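Local coordinates for protein protocadherin gamma-B3 (Homo sapiens, PDB 5K8R) that probably mediates calcium-dependent cell adhesion through the first four of its extracellular cadherin repeats, and may take part in establishing and maintaining specific neuronal connections, at residues A[5-10]-A[15-20]; A[77-80]-A[85-88]; A[101-106]-A[180-185]; A[138-143]-A[150-155]. All coordinates share one frame; numbering follows the deposited sequence.

Contact 1 (A[5-10]-A[15-20]). With CA (calcium ion), chain C; CA (calcium ion), chain D.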
loop_
_atom_site.group_PDB
_atom_site.type_symbol
_atom_site.label_atom_id
_atom_site.label_comp_id
_atom_site.label_asym_id
_atom_site.label_seq_id
_atom_site.Cartn_x
_atom_site.Cartn_y
_atom_site.Cartn_z
ATOM N N TYR A 5 56.767 19.651 -25.919
ATOM C CA TYR A 5 56.395 18.688 -26.941
ATOM C C TYR A 5 54.964 18.217 -26.689
ATOM O O TYR A 5 54.326 18.589 -25.703
ATOM C CB TYR A 5 57.376 17.514 -26.961
ATOM C CG TYR A 5 58.807 17.916 -27.236
ATOM C CD1 TYR A 5 59.242 18.165 -28.531
ATOM C CD2 TYR A 5 59.725 18.044 -26.202
ATOM C CE1 TYR A 5 60.551 18.532 -28.789
ATOM C CE2 TYR A 5 61.036 18.410 -26.450
ATOM C CZ TYR A 5 61.443 18.653 -27.745
ATOM O OH TYR A 5 62.747 19.018 -27.996
ATOM N N ALA A 6 54.454 17.387 -27.596
ATOM C CA ALA A 6 53.100 16.856 -27.470
ATOM C C ALA A 6 53.052 15.492 -28.137
ATOM O O ALA A 6 53.233 15.391 -29.354
ATOM C CB ALA A 6 52.073 17.802 -28.096
ATOM N N ILE A 7 52.814 14.449 -27.348
ATOM C CA ILE A 7 52.818 13.084 -27.869
ATOM C C ILE A 7 51.572 12.351 -27.389
ATOM O O ILE A 7 51.068 12.639 -26.294
ATOM C CB ILE A 7 54.090 12.329 -27.449
ATOM C CG1 ILE A 7 54.248 12.349 -25.927
ATOM C CG2 ILE A 7 55.317 12.924 -28.122
ATOM C CD1 ILE A 7 55.416 11.531 -25.416
ATOM N N PRO A 8 51.037 11.412 -28.165
ATOM C CA PRO A 8 49.933 10.591 -27.662
ATOM C C PRO A 8 50.414 9.637 -26.580
ATOM O O PRO A 8 51.597 9.308 -26.479
ATOM C CB PRO A 8 49.459 9.831 -28.905
ATOM C CG PRO A 8 50.666 9.777 -29.781
ATOM C CD PRO A 8 51.386 11.076 -29.555
ATOM N N GLU A 9 49.468 9.199 -25.756
ATOM C CA GLU A 9 49.776 8.268 -24.685
ATOM C C GLU A 9 49.975 6.858 -25.240
ATOM O O GLU A 9 49.684 6.568 -26.404
ATOM C CB GLU A 9 48.664 8.268 -23.637
ATOM C CG GLU A 9 47.285 7.990 -24.213
ATOM C CD GLU A 9 46.247 7.688 -23.149
ATOM O OE1 GLU A 9 46.620 7.164 -22.077
ATOM O OE2 GLU A 9 45.055 7.974 -23.386
ATOM N N GLU A 10 50.490 5.978 -24.380
ATOM C CA GLU A 10 50.620 4.547 -24.667
ATOM C C GLU A 10 51.537 4.272 -25.857
ATOM O O GLU A 10 51.341 3.300 -26.590
ATOM C CB GLU A 10 49.250 3.901 -24.893
ATOM C CG GLU A 10 48.248 4.137 -23.771
ATOM C CD GLU A 10 48.548 3.324 -22.524
ATOM O OE1 GLU A 10 49.456 2.467 -22.567
ATOM O OE2 GLU A 10 47.867 3.540 -21.499
ATOM N N SER A 15 60.070 5.347 -28.461
ATOM C CA SER A 15 59.454 6.249 -29.424
ATOM C C SER A 15 60.041 7.648 -29.288
ATOM O O SER A 15 60.257 8.144 -28.179
ATOM C CB SER A 15 57.940 6.289 -29.223
ATOM O OG SER A 15 57.364 5.010 -29.425
ATOM N N LEU A 16 60.293 8.285 -30.428
ATOM C CA LEU A 16 60.933 9.594 -30.436
ATOM C C LEU A 16 59.973 10.658 -29.919
ATOM O O LEU A 16 58.943 10.932 -30.543
ATOM C CB LEU A 16 61.405 9.941 -31.846
ATOM C CG LEU A 16 62.003 11.338 -32.026
ATOM C CD1 LEU A 16 63.228 11.514 -31.144
ATOM C CD2 LEU A 16 62.349 11.597 -33.482
ATOM N N VAL A 17 60.308 11.253 -28.775
ATOM C CA VAL A 17 59.560 12.412 -28.301
ATOM C C VAL A 17 60.050 13.676 -28.990
ATOM O O VAL A 17 59.251 14.491 -29.467
ATOM C CB VAL A 17 59.657 12.536 -26.770
ATOM C CG1 VAL A 17 58.882 13.755 -26.288
ATOM C CG2 VAL A 17 59.149 11.274 -26.102
ATOM N N GLY A 18 61.364 13.860 -29.058
ATOM C CA GLY A 18 61.866 15.038 -29.740
ATOM C C GLY A 18 63.374 15.024 -29.843
ATOM O O GLY A 18 64.046 14.093 -29.393
ATOM N N ASN A 19 63.898 16.082 -30.459
ATOM C CA ASN A 19 65.335 16.303 -30.587
ATOM C C ASN A 19 65.709 17.421 -29.616
ATOM O O ASN A 19 65.862 18.581 -30.000
ATOM C CB ASN A 19 65.714 16.651 -32.033
ATOM C CG ASN A 19 65.155 15.663 -33.043
ATOM O OD1 ASN A 19 65.656 14.546 -33.183
ATOM N ND2 ASN A 19 64.117 16.076 -33.761
ATOM N N LEU A 20 65.858 17.054 -28.341
ATOM C CA LEU A 20 66.085 18.053 -27.300
ATOM C C LEU A 20 67.360 18.847 -27.548
ATOM O O LEU A 20 67.386 20.069 -27.360
ATOM C CB LEU A 20 66.135 17.382 -25.928
ATOM C CG LEU A 20 64.870 17.503 -25.079
ATOM C CD1 LEU A 20 65.081 16.857 -23.720
ATOM C CD2 LEU A 20 64.475 18.963 -24.929
HETATM CA CA CA C . 45.542 4.769 -21.398
HETATM CA CA CA D . 42.749 7.200 -22.872
#
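Y5 and I7 face V17 and G18 across two nearly antiparallel strands, 5-8 and 16-19, whose short axes run at 165° to each other and approach to 7.4 Å, too far apart for backbone pairing. The gap is filled by side chains. The Y5 ring reaches obliquely to the backbone of 17-19: CE1 lies 3.9 Å from CA of G18, which has no side chain to block the ring. Farther out, CD2 of L20 comes to the ring edge near its plane, 3.8 Å from Y5 CE2. The hydroxyl runs past L20 to a hydrogen bond with D23 OD2, which fixes the far end of the ring. V17 works with both branches. CG1, anti to the backbone N (chi1 180°), lies 4.1 Å from Y5 CB, while CG2 touches I7 CD1 at 3.8 Å, the two side chains crossing at about a right angle. F45 of strand 45-47 also packs on I7 and V17. Past the strand, E9 and E10 turn to metal. The E9 carboxylate spans two calcium ions, with OE1 2.7 Å from the chain C ion and OE2 2.5 Å from the chain D ion; E10 OE2 binds the chain C ion at 2.6 Å. D61, E63 and D98 complete the chain C site, and D131 is among the other ligands of the chain D ion. Edge strands of two sheets meeting through side chains, one running on into acidic calcium ligands, are typical of the beta sandwich of a cadherin repeat and its interdomain calcium site.

Contact 2 (A[77-80]-A[85-88])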
loop_
_atom_site.group_PDB
_atom_site.type_symbol
_atom_site.label_atom_id
_atom_site.label_comp_id
_atom_site.label_asym_id
_atom_site.label_seq_id
_atom_site.Cartn_x
_atom_site.Cartn_y
_atom_site.Cartn_z
ATOM N N GLU A 77 63.090 18.515 -15.773
ATOM C CA GLU A 77 64.271 19.331 -16.021
ATOM C C GLU A 77 65.353 18.464 -16.646
ATOM O O GLU A 77 65.729 17.430 -16.080
ATOM C CB GLU A 77 64.781 19.965 -14.723
ATOM C CG GLU A 77 63.771 20.854 -14.014
ATOM C CD GLU A 77 63.705 22.252 -14.599
ATOM O OE1 GLU A 77 64.552 22.582 -15.454
ATOM O OE2 GLU A 77 62.807 23.023 -14.199
ATOM N N MET A 78 65.845 18.879 -17.811
ATOM C CA MET A 78 67.025 18.272 -18.410
ATOM C C MET A 78 68.244 19.089 -18.004
ATOM O O MET A 78 68.319 20.286 -18.303
ATOM C CB MET A 78 66.912 18.212 -19.933
ATOM C CG MET A 78 68.094 17.514 -20.596
ATOM S SD MET A 78 68.366 17.988 -22.314
ATOM C CE MET A 78 69.015 19.643 -22.111
ATOM N N VAL A 79 69.180 18.447 -17.314
ATOM C CA VAL A 79 70.382 19.121 -16.844
ATOM C C VAL A 79 71.622 18.834 -17.683
ATOM O O VAL A 79 71.890 17.694 -18.061
ATOM C CB VAL A 79 70.685 18.765 -15.375
ATOM C CG1 VAL A 79 70.969 17.278 -15.238
ATOM C CG2 VAL A 79 71.857 19.588 -14.862
ATOM N N ALA A 80 72.371 19.894 -17.961
ATOM C CA ALA A 80 73.601 19.821 -18.728
ATOM C C ALA A 80 74.746 20.289 -17.845
ATOM O O ALA A 80 74.547 21.038 -16.885
ATOM C CB ALA A 80 73.533 20.680 -19.996
ATOM N N ASN A 85 73.616 23.674 -16.138
ATOM C CA ASN A 85 72.435 24.463 -16.456
ATOM C C ASN A 85 71.207 23.562 -16.463
ATOM O O ASN A 85 71.281 22.398 -16.871
ATOM C CB ASN A 85 72.575 25.166 -17.812
ATOM C CG ASN A 85 73.186 26.550 -17.691
ATOM O OD1 ASN A 85 72.931 27.272 -16.727
ATOM N ND2 ASN A 85 73.997 26.927 -18.674
ATOM N N PHE A 86 70.073 24.142 -16.077
ATOM C CA PHE A 86 68.790 23.455 -16.080
ATOM C C PHE A 86 68.020 23.887 -17.332
ATOM O O PHE A 86 68.110 25.039 -17.759
ATOM C CB PHE A 86 67.992 23.794 -14.821
ATOM C CG PHE A 86 68.206 22.829 -13.690
ATOM C CD1 PHE A 86 68.559 21.514 -13.941
ATOM C CD2 PHE A 86 68.053 23.237 -12.376
ATOM C CE1 PHE A 86 68.757 20.623 -12.903
ATOM C CE2 PHE A 86 68.249 22.352 -11.332
ATOM C CZ PHE A 86 68.601 21.043 -11.596
ATOM N N PHE A 87 67.271 22.957 -17.914
ATOM C CA PHE A 87 66.490 23.201 -19.124
ATOM C C PHE A 87 65.105 22.610 -18.906
ATOM O O PHE A 87 64.937 21.388 -18.947
ATOM C CB PHE A 87 67.162 22.598 -20.356
ATOM C CG PHE A 87 68.497 23.205 -20.674
ATOM C CD1 PHE A 87 68.582 24.375 -21.412
ATOM C CD2 PHE A 87 69.668 22.607 -20.239
ATOM C CE1 PHE A 87 69.809 24.936 -21.707
ATOM C CE2 PHE A 87 70.899 23.163 -20.532
ATOM C CZ PHE A 87 70.969 24.330 -21.267
ATOM N N HIS A 88 64.121 23.473 -18.672
ATOM C CA HIS A 88 62.777 23.010 -18.356
ATOM C C HIS A 88 62.095 22.478 -19.609
ATOM O O HIS A 88 62.053 23.154 -20.642
ATOM C CB HIS A 88 61.954 24.142 -17.741
ATOM C CG HIS A 88 60.637 23.696 -17.187
ATOM N ND1 HIS A 88 60.526 22.989 -16.009
ATOM C CD2 HIS A 88 59.375 23.851 -17.652
ATOM C CE1 HIS A 88 59.253 22.729 -15.771
ATOM N NE2 HIS A 88 58.533 23.242 -16.753
#
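The 73-80/85-94 beta hairpin of the first cadherin repeat brings M78 opposite F87 and A80 opposite N85 as antiparallel hydrogen-bonded pairs, while E77-H88 and V79-F86 are non-hydrogen-bonded. Three sound backbone bonds tie the strands: M78 N to F87 O, A80 N to N85 O (2.9 Å, 172° at the hydrogen) and N85 N to A80 O; the return bond from F87 N to M78 O is weak. On the face carrying M78 and A80, one side of the F87 ring, CD2 and CE2, runs past both: M78 CE is 3.6 Å from F87 CD2, and A80 CB meets the ring edge 3.7 Å from F87 CE2. F26 adds an edge-to-face ring contact with F87. The other face carries V79 and F86, with V79 CB at the edge of the F86 ring, 3.6 Å from CE1; L338 of the second subunit packs on both, placing this face in the antiparallel dimer. Beside them E77 bends at chi2 (-82°), which turns its carboxylate across the strand to H88. H88 ND1 donates to E77 OE2 at 2.9 Å, meeting that oxygen from above the carboxylate plane.

Contact 3 (A[101-106]-A[180-185])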
loop_
_atom_site.group_PDB
_atom_site.type_symbol
_atom_site.label_atom_id
_atom_site.label_comp_id
_atom_site.label_asym_id
_atom_site.label_seq_id
_atom_site.Cartn_x
_atom_site.Cartn_y
_atom_site.Cartn_z
ATOM N N PRO A 101 33.418 2.573 -22.310
ATOM C CA PRO A 101 32.524 2.956 -21.214
ATOM C C PRO A 101 32.143 1.742 -20.383
ATOM O O PRO A 101 32.329 0.592 -20.786
ATOM C CB PRO A 101 31.306 3.547 -21.934
ATOM C CG PRO A 101 31.342 2.933 -23.297
ATOM C CD PRO A 101 32.797 2.771 -23.630
ATOM N N THR A 102 31.602 2.011 -19.197
ATOM C CA THR A 102 31.243 0.935 -18.287
ATOM C C THR A 102 30.053 1.356 -17.437
ATOM O O THR A 102 29.900 2.529 -17.090
ATOM C CB THR A 102 32.422 0.542 -17.385
ATOM O OG1 THR A 102 31.977 -0.384 -16.386
ATOM C CG2 THR A 102 33.014 1.769 -16.707
ATOM N N PHE A 103 29.207 0.382 -17.119
ATOM C CA PHE A 103 28.128 0.551 -16.159
ATOM C C PHE A 103 28.505 -0.109 -14.838
ATOM O O PHE A 103 29.352 -1.004 -14.781
ATOM C CB PHE A 103 26.820 -0.041 -16.690
ATOM C CG PHE A 103 26.178 0.777 -17.775
ATOM C CD1 PHE A 103 26.355 0.448 -19.107
ATOM C CD2 PHE A 103 25.395 1.876 -17.459
ATOM C CE1 PHE A 103 25.763 1.199 -20.107
ATOM C CE2 PHE A 103 24.800 2.631 -18.453
ATOM C CZ PHE A 103 24.985 2.293 -19.779
ATOM N N SER A 104 27.859 0.350 -13.763
ATOM C CA SER A 104 28.187 -0.160 -12.434
ATOM C C SER A 104 27.837 -1.637 -12.305
ATOM O O SER A 104 28.592 -2.409 -11.701
ATOM C CB SER A 104 27.463 0.657 -11.365
ATOM O OG SER A 104 27.851 2.019 -11.417
ATOM N N GLN A 105 26.702 -2.050 -12.862
ATOM C CA GLN A 105 26.275 -3.438 -12.801
ATOM C C GLN A 105 25.678 -3.845 -14.139
ATOM O O GLN A 105 25.127 -3.018 -14.870
ATOM C CB GLN A 105 25.262 -3.666 -11.670
ATOM C CG GLN A 105 24.081 -2.715 -11.686
ATOM C CD GLN A 105 23.188 -2.879 -10.472
ATOM O OE1 GLN A 105 23.500 -3.642 -9.558
ATOM N NE2 GLN A 105 22.070 -2.164 -10.457
ATOM N N ASN A 106 25.796 -5.137 -14.452
ATOM C CA ASN A 106 25.309 -5.636 -15.733
ATOM C C ASN A 106 23.787 -5.633 -15.790
ATOM O O ASN A 106 23.202 -5.377 -16.848
ATOM C CB ASN A 106 25.854 -7.042 -15.986
ATOM C CG ASN A 106 27.370 -7.085 -16.007
ATOM O OD1 ASN A 106 27.990 -7.843 -15.262
ATOM N ND2 ASN A 106 27.974 -6.268 -16.862
ATOM N N LEU A 180 14.720 -4.503 -20.624
ATOM C CA LEU A 180 15.252 -3.490 -21.522
ATOM C C LEU A 180 16.768 -3.613 -21.620
ATOM O O LEU A 180 17.431 -4.145 -20.727
ATOM C CB LEU A 180 14.876 -2.085 -21.041
ATOM C CG LEU A 180 13.418 -1.873 -20.629
ATOM C CD1 LEU A 180 13.197 -0.444 -20.157
ATOM C CD2 LEU A 180 12.484 -2.213 -21.776
ATOM N N VAL A 181 17.309 -3.106 -22.726
ATOM C CA VAL A 181 18.742 -3.125 -22.992
ATOM C C VAL A 181 19.198 -1.698 -23.259
ATOM O O VAL A 181 18.601 -0.993 -24.081
ATOM C CB VAL A 181 19.090 -4.044 -24.177
ATOM C CG1 VAL A 181 20.593 -4.070 -24.404
ATOM C CG2 VAL A 181 18.559 -5.449 -23.938
ATOM N N LEU A 182 20.259 -1.282 -22.603
ATOM C CA LEU A 182 20.820 0.031 -22.743
ATOM C C LEU A 182 22.249 -0.070 -23.206
ATOM O O LEU A 182 23.015 -0.817 -22.683
ATOM C CB LEU A 182 20.772 0.732 -21.404
ATOM C CG LEU A 182 21.339 2.107 -21.168
ATOM C CD1 LEU A 182 20.609 3.108 -22.004
ATOM C CD2 LEU A 182 21.328 2.523 -19.737
ATOM N N THR A 183 22.603 0.711 -24.194
ATOM C CA THR A 183 23.944 0.700 -24.762
ATOM C C THR A 183 24.538 2.102 -24.706
ATOM O O THR A 183 23.846 3.091 -24.965
ATOM C CB THR A 183 23.927 0.192 -26.211
ATOM O OG1 THR A 183 23.312 -1.101 -26.257
ATOM C CG2 THR A 183 25.342 0.088 -26.765
ATOM N N ALA A 184 25.821 2.181 -24.359
ATOM C CA ALA A 184 26.561 3.436 -24.320
ATOM C C ALA A 184 27.743 3.334 -25.272
ATOM O O ALA A 184 28.569 2.423 -25.145
ATOM C CB ALA A 184 27.036 3.754 -22.901
ATOM N N VAL A 185 27.819 4.264 -26.223
ATOM C CA VAL A 185 28.891 4.314 -27.212
ATOM C C VAL A 185 29.597 5.656 -27.079
ATOM O O VAL A 185 28.953 6.709 -27.158
ATOM C CB VAL A 185 28.357 4.126 -28.644
ATOM C CG1 VAL A 185 29.509 3.918 -29.618
ATOM C CG2 VAL A 185 27.370 2.969 -28.706
#
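F103 drops its ring onto L182 and A184, on the inner face of strand 180-185, in the second cadherin repeat; this residue lies in the loop between strands 85-94 and 107-113, just beyond the calcium-binding linker. From CB, which points toward the strand, CG continues anti to the carbonyl carbon (chi1 -73°), directing the ring down into the sandwich. There CE1 lies 4.0 Å from the methyl CB of A184, and CE2 lies 3.7 Å from L182 CD2. CZ, at the tip, touches both: it is 3.7 Å from L182 CD2 and 4.0 Å from A184 CB, and the branch carbon CG of L182 is 3.9 Å from it. The approach of the leucine and alanine methyls is oblique to the ring, and the F103 and L182 side chains cross at about a right angle. Y140 of strand 138-142 and C194 and T196 of strand 193-203 also touch F103, so the ring packs against residues of three neighbouring strands of one sheet. P101 makes a second foothold two residues earlier in the chain. Its CB points toward the same strand, and its side chain lies near D129 and Q138, about 5 Å from a bound calcium ion. The closest contact there is with the backbone: P101 CG lies 3.4 Å from A184 O.

Contact 4 (A[138-143]-A[150-155])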
loop_
_atom_site.group_PDB
_atom_site.type_symbol
_atom_site.label_atom_id
_atom_site.label_comp_id
_atom_site.label_asym_id
_atom_site.label_seq_id
_atom_site.Cartn_x
_atom_site.Cartn_y
_atom_site.Cartn_z
ATOM N N GLN A 138 29.590 10.284 -24.047
ATOM C CA GLN A 138 28.791 9.090 -24.270
ATOM C C GLN A 138 27.538 9.394 -25.083
ATOM O O GLN A 138 27.031 10.519 -25.108
ATOM C CB GLN A 138 28.401 8.445 -22.937
ATOM C CG GLN A 138 29.584 8.028 -22.083
ATOM C CD GLN A 138 30.533 7.099 -22.815
ATOM O OE1 GLN A 138 30.109 6.233 -23.579
ATOM N NE2 GLN A 138 31.828 7.284 -22.591
ATOM N N GLN A 139 27.044 8.357 -25.753
ATOM C CA GLN A 139 25.791 8.396 -26.494
ATOM C C GLN A 139 25.007 7.148 -26.121
ATOM O O GLN A 139 25.509 6.030 -26.279
ATOM C CB GLN A 139 26.038 8.455 -28.004
ATOM C CG GLN A 139 24.852 8.952 -28.810
ATOM C CD GLN A 139 24.846 10.458 -28.962
ATOM O OE1 GLN A 139 23.791 11.075 -29.111
ATOM N NE2 GLN A 139 26.029 11.060 -28.935
ATOM N N TYR A 140 23.791 7.335 -25.621
ATOM C CA TYR A 140 22.997 6.240 -25.081
ATOM C C TYR A 140 21.888 5.852 -26.048
ATOM O O TYR A 140 21.267 6.712 -26.680
ATOM C CB TYR A 140 22.404 6.621 -23.724
ATOM C CG TYR A 140 23.455 6.908 -22.677
ATOM C CD1 TYR A 140 23.998 5.885 -21.911
ATOM C CD2 TYR A 140 23.913 8.201 -22.461
ATOM C CE1 TYR A 140 24.963 6.143 -20.956
ATOM C CE2 TYR A 140 24.878 8.468 -21.509
ATOM C CZ TYR A 140 25.400 7.435 -20.759
ATOM O OH TYR A 140 26.359 7.696 -19.810
ATOM N N TYR A 141 21.644 4.547 -26.156
ATOM C CA TYR A 141 20.608 4.004 -27.022
ATOM C C TYR A 141 19.855 2.917 -26.274
ATOM O O TYR A 141 20.473 2.040 -25.662
ATOM C CB TYR A 141 21.203 3.429 -28.314
ATOM C CG TYR A 141 22.020 4.412 -29.119
ATOM C CD1 TYR A 141 21.423 5.218 -30.080
ATOM C CD2 TYR A 141 23.391 4.527 -28.927
ATOM C CE1 TYR A 141 22.167 6.115 -30.821
ATOM C CE2 TYR A 141 24.144 5.422 -29.664
ATOM C CZ TYR A 141 23.527 6.213 -30.610
ATOM O OH TYR A 141 24.269 7.104 -31.349
ATOM N N LEU A 142 18.529 2.976 -26.325
ATOM C CA LEU A 142 17.675 1.956 -25.732
ATOM C C LEU A 142 17.109 1.075 -26.835
ATOM O O LEU A 142 16.632 1.583 -27.856
ATOM C CB LEU A 142 16.536 2.587 -24.929
ATOM C CG LEU A 142 15.603 1.613 -24.205
ATOM C CD1 LEU A 142 16.274 1.054 -22.960
ATOM C CD2 LEU A 142 14.280 2.277 -23.859
ATOM N N SER A 143 17.171 -0.236 -26.632
ATOM C CA SER A 143 16.595 -1.155 -27.599
ATOM C C SER A 143 15.085 -0.944 -27.673
ATOM O O SER A 143 14.450 -0.648 -26.653
ATOM C CB SER A 143 16.912 -2.602 -27.217
ATOM O OG SER A 143 18.313 -2.820 -27.186
ATOM N N LEU A 150 13.544 6.136 -24.516
ATOM C CA LEU A 150 14.641 6.798 -23.829
ATOM C C LEU A 150 14.790 8.217 -24.353
ATOM O O LEU A 150 14.712 8.455 -25.561
ATOM C CB LEU A 150 15.955 6.024 -24.011
ATOM C CG LEU A 150 17.207 6.552 -23.304
ATOM C CD1 LEU A 150 18.016 5.401 -22.732
ATOM C CD2 LEU A 150 18.063 7.374 -24.256
ATOM N N ILE A 151 14.995 9.157 -23.434
ATOM C CA ILE A 151 15.353 10.527 -23.774
ATOM C C ILE A 151 16.771 10.770 -23.279
ATOM O O ILE A 151 17.172 10.244 -22.236
ATOM C CB ILE A 151 14.366 11.551 -23.177
ATOM C CG1 ILE A 151 14.401 11.522 -21.649
ATOM C CG2 ILE A 151 12.954 11.277 -23.669
ATOM C CD1 ILE A 151 13.460 12.515 -20.999
ATOM N N GLN A 152 17.537 11.542 -24.040
ATOM C CA GLN A 152 18.918 11.845 -23.696
ATOM C C GLN A 152 19.050 13.336 -23.431
ATOM O O GLN A 152 18.671 14.156 -24.275
ATOM C CB GLN A 152 19.877 11.413 -24.809
ATOM C CG GLN A 152 21.323 11.816 -24.565
ATOM C CD GLN A 152 22.283 11.159 -25.534
ATOM O OE1 GLN A 152 22.361 9.932 -25.614
ATOM N NE2 GLN A 152 23.020 11.973 -26.282
ATOM N N LYS A 153 19.574 13.683 -22.262
ATOM C CA LYS A 153 19.806 15.073 -21.908
ATOM C C LYS A 153 21.295 15.298 -21.687
ATOM O O LYS A 153 22.103 14.367 -21.728
ATOM C CB LYS A 153 19.007 15.471 -20.660
ATOM C CG LYS A 153 17.499 15.461 -20.854
ATOM C CD LYS A 153 16.788 15.947 -19.600
ATOM C CE LYS A 153 15.284 16.017 -19.802
ATOM N NZ LYS A 153 14.593 16.561 -18.601
ATOM N N GLU A 154 21.658 16.557 -21.459
ATOM C CA GLU A 154 23.042 16.936 -21.227
ATOM C C GLU A 154 23.126 17.851 -20.016
ATOM O O GLU A 154 22.260 18.706 -19.812
ATOM C CB GLU A 154 23.648 17.634 -22.453
ATOM C CG GLU A 154 23.775 16.744 -23.680
ATOM C CD GLU A 154 24.509 17.422 -24.822
ATOM O OE1 GLU A 154 24.904 18.596 -24.664
ATOM O OE2 GLU A 154 24.695 16.778 -25.877
ATOM N N ASN A 155 24.171 17.662 -19.214
ATOM C CA ASN A 155 24.415 18.537 -18.081
ATOM C C ASN A 155 24.955 19.880 -18.570
ATOM O O ASN A 155 25.070 20.141 -19.771
ATOM C CB ASN A 155 25.384 17.883 -17.098
ATOM C CG ASN A 155 24.841 16.595 -16.511
ATOM O OD1 ASN A 155 23.973 16.615 -15.638
ATOM N ND2 ASN A 155 25.356 15.466 -16.983
#
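Q139 meets Q152 first along segment 138-143, as the strands 138-142 and 150-154 run antiparallel at 171° with their short axes 7.5 Å apart. The Q139 chain bends at chi2 (89°), which brings OE1 within 3.1 Å of Q152 NE2 for a weak hydrogen bond; the two amide planes stand 50° apart. Y140 offers its backbone instead. Its N donates to Q152 OE1 at 3.0 Å in a nearly straight bond, and the same oxygen lies at the edge of the tyrosine ring. The Y140 hydroxyl turns elsewhere, to S126 OG and A127 N. At L142 the contact becomes apolar: its CB touches L150 CB at 3.6 Å, while L150 CD2 reaches back to 4.1 Å from Y140 O. Strand 138-142 is an outermost strand of its sheet, pairing with 177-186, and 148-154 is outermost in the other. The extended side chain of Q152 spans from one sheet to the other; its OE1 accepts the backbone N-H of an edge strand, while its NE2 makes only the weak bond to Q139. The two sheets of the second cadherin repeat are thus joined at their margins by glutamine hydrogen bonds beside a leucine pair.

In the fold
Contacts 1 and 2 belong to the first cadherin repeat, contacts 3 and 4 to the second. Contacts 1, 2 and 4 are partly buried; contact 3 is buried and mainly apolar, with a proline against a backbone carbonyl. Contacts 1 and 4 each join the two sheets of a sandwich, contact 1 by apolar packing, whereas contact 4 adds glutamine hydrogen bonds to a leucine pair. Contact 2 is pairing within one sheet and reaches the second subunit; it touches contact 1 where L20 packs on M78. Strand 177-186 of contact 3 pairs with strand 138-142 of contact 4 through V185 and T183. The calcium ligands at the end of contact 1 include D131 of the next repeat, linking the two repeats.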